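PDB 6Z34: CymD from Pseudomonas putida, which forms an outer-membrane channel of the FadL family for the uptake of monoaromatic hydrocarbons, probably by lateral diffusion. Local coordinates for residues N165-D171 with A200-D206. Residues are numbered along the deposited sequence; the frame is centred on the assembly and turned at random.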
loop_
_atom_site.group_PDB
_atom_site.type_symbol
_atom_site.label_atom_id
_atom_site.label_comp_id
_atom_site.label_asym_id
_atom_site.label_seq_id
_atom_site.Cartn_x
_atom_site.Cartn_y
_atom_site.Cartn_z
ATOM N N ASN A 165 12.955 4.909 -3.630
ATOM C CA ASN A 165 13.870 5.384 -4.656
ATOM C C ASN A 165 13.222 6.587 -5.324
ATOM O O ASN A 165 12.016 6.585 -5.583
ATOM C CB ASN A 165 14.155 4.306 -5.716
ATOM C CG ASN A 165 14.955 3.134 -5.181
ATOM O OD1 ASN A 165 15.633 3.236 -4.160
ATOM N ND2 ASN A 165 14.907 2.016 -5.900
ATOM N N LEU A 166 14.009 7.622 -5.588
ATOM C CA LEU A 166 13.411 8.831 -6.132
ATOM C C LEU A 166 14.410 9.568 -6.994
ATOM O O LEU A 166 15.630 9.417 -6.850
ATOM C CB LEU A 166 12.887 9.757 -5.028
ATOM C CG LEU A 166 13.860 10.442 -4.061
ATOM C CD1 LEU A 166 14.533 11.727 -4.569
ATOM C CD2 LEU A 166 13.095 10.709 -2.788
ATOM N N GLY A 167 13.849 10.383 -7.888
ATOM C CA GLY A 167 14.562 11.362 -8.683
ATOM C C GLY A 167 13.737 12.629 -8.731
ATOM O O GLY A 167 12.512 12.580 -8.873
ATOM N N LEU A 168 14.387 13.777 -8.605
ATOM C CA LEU A 168 13.650 15.028 -8.481
ATOM C C LEU A 168 14.429 16.108 -9.213
ATOM O O LEU A 168 15.550 16.438 -8.820
ATOM C CB LEU A 168 13.440 15.384 -7.013
ATOM C CG LEU A 168 12.886 16.792 -6.812
ATOM C CD1 LEU A 168 11.451 16.853 -7.272
ATOM C CD2 LEU A 168 12.997 17.216 -5.361
ATOM N N LEU A 169 13.845 16.641 -10.280
ATOM C CA LEU A 169 14.466 17.695 -11.070
ATOM C C LEU A 169 13.891 19.040 -10.654
ATOM O O LEU A 169 12.668 19.218 -10.607
ATOM C CB LEU A 169 14.254 17.468 -12.568
ATOM C CG LEU A 169 15.174 18.219 -13.539
ATOM C CD1 LEU A 169 14.768 19.689 -13.726
ATOM C CD2 LEU A 169 16.636 18.111 -13.100
ATOM N N LEU A 170 14.778 19.987 -10.369
ATOM C CA LEU A 170 14.387 21.330 -9.971
ATOM C C LEU A 170 15.160 22.332 -10.811
ATOM O O LEU A 170 16.388 22.425 -10.703
ATOM C CB LEU A 170 14.631 21.553 -8.483
ATOM C CG LEU A 170 13.554 20.864 -7.642
ATOM C CD1 LEU A 170 13.698 21.284 -6.198
ATOM C CD2 LEU A 170 12.158 21.189 -8.168
ATOM N N ASP A 171 14.439 23.077 -11.642
ATOM C CA ASP A 171 15.052 24.060 -12.512
ATOM C C ASP A 171 15.379 25.329 -11.730
ATOM O O ASP A 171 15.007 25.496 -10.562
ATOM C CB ASP A 171 14.144 24.353 -13.710
ATOM C CG ASP A 171 13.169 25.488 -13.456
ATOM O OD1 ASP A 171 12.578 25.549 -12.363
ATOM O OD2 ASP A 171 12.995 26.331 -14.364
ATOM N N ALA A 200 19.623 23.252 -13.972
ATOM C CA ALA A 200 18.766 22.440 -13.118
ATOM C C ALA A 200 19.622 21.675 -12.127
ATOM O O ALA A 200 20.778 21.345 -12.403
ATOM C CB ALA A 200 17.917 21.451 -13.926
ATOM N N GLY A 201 19.034 21.404 -10.969
ATOM C CA GLY A 201 19.588 20.459 -10.020
ATOM C C GLY A 201 18.781 19.172 -10.076
ATOM O O GLY A 201 17.557 19.201 -10.183
ATOM N N TYR A 202 19.486 18.046 -10.021
ATOM C CA TYR A 202 18.853 16.733 -10.061
ATOM C C TYR A 202 19.222 15.959 -8.803
ATOM O O TYR A 202 20.389 15.610 -8.604
ATOM C CB TYR A 202 19.258 15.959 -11.312
ATOM C CG TYR A 202 18.393 14.749 -11.520
ATOM C CD1 TYR A 202 17.033 14.887 -11.772
ATOM C CD2 TYR A 202 18.921 13.467 -11.427
ATOM C CE1 TYR A 202 16.224 13.782 -11.947
ATOM C CE2 TYR A 202 18.118 12.347 -11.597
ATOM C CZ TYR A 202 16.772 12.511 -11.858
ATOM O OH TYR A 202 15.963 11.414 -12.034
ATOM N N LEU A 203 18.228 15.693 -7.962
ATOM C CA LEU A 203 18.399 14.812 -6.811
ATOM C C LEU A 203 18.036 13.391 -7.212
ATOM O O LEU A 203 16.897 13.126 -7.597
ATOM C CB LEU A 203 17.541 15.266 -5.637
ATOM C CG LEU A 203 17.840 14.505 -4.353
ATOM C CD1 LEU A 203 19.188 14.936 -3.826
ATOM C CD2 LEU A 203 16.730 14.747 -3.314
ATOM N N SER A 204 19.007 12.491 -7.130
ATOM C CA SER A 204 18.867 11.102 -7.542
ATOM C C SER A 204 19.152 10.221 -6.336
ATOM O O SER A 204 20.170 10.407 -5.662
ATOM C CB SER A 204 19.831 10.772 -8.692
ATOM O OG SER A 204 19.757 9.401 -9.038
ATOM N N ALA A 205 18.249 9.272 -6.048
ATOM C CA ALA A 205 18.441 8.453 -4.848
ATOM C C ALA A 205 17.807 7.092 -5.134
ATOM O O ALA A 205 16.672 6.798 -4.744
ATOM C CB ALA A 205 17.854 9.119 -3.605
ATOM N N ASP A 206 18.575 6.245 -5.815
ATOM C CA ASP A 206 18.056 5.040 -6.447
ATOM C C ASP A 206 19.050 3.897 -6.278
ATOM O O ASP A 206 20.196 4.003 -6.738
ATOM C CB ASP A 206 17.787 5.308 -7.930
ATOM C CG ASP A 206 16.693 4.434 -8.498
ATOM O OD1 ASP A 206 16.374 3.397 -7.890
ATOM O OD2 ASP A 206 16.156 4.787 -9.566
#
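Leu166, Leu168 and Leu170 pair with Ala205, Leu203 and Gly201 in an antiparallel ladder, each couple joined by two backbone hydrogen bonds, the strand axes 4.6 Å apart and their directions 165° from each other. Gly167-Ser204 and Leu169-Tyr202 alternate with them as non-hydrogen-bonded pairs, and Asp171-Ala200 follows at the end. One face of the ladder is aliphatic: Leu166 CD1 meets Leu203 CD2 at 3.9 Å, and Ala205 CB lies beside Leu166 CG. Leu203 and Ala205 also touch Ala253 of the adjoining strand 234-259 and Leu271 of strand 265-273, continuing the apolar face.

The other face is organised by Tyr202. Its CG stands anti to the backbone N (chi1 -167°), and the ring reaches across strand 165-171, bringing OH to 3.6 Å from the bare Gly167 CA; this hydroxyl is hydrogen-bonded to Glu129 O. Leu169 meets the ring at its edge, with CD2 3.5 Å from Tyr202 CD1, while its other methyl, CD1, rests 3.6 Å from Ala200 CB. Beyond the ladder, Asp206 OD1 lies 2.8 Å from Asn165 ND2 at a poor hydrogen-bonding angle, the carboxylate and amide planes 49° apart; Asp206 OD2 is hydrogen-bonded to Tyr131 OH, and OD1 receives a weak bond from His208 N.

Six backbone bonds therefore supply the polar link between two neighbouring antiparallel strands of the FadL-family beta-barrel, joined through a long connection that begins with helix 172-180, capped by Asp171. Side chains add mainly apolar contacts, with the tyrosine hydroxyl satisfied by a third segment.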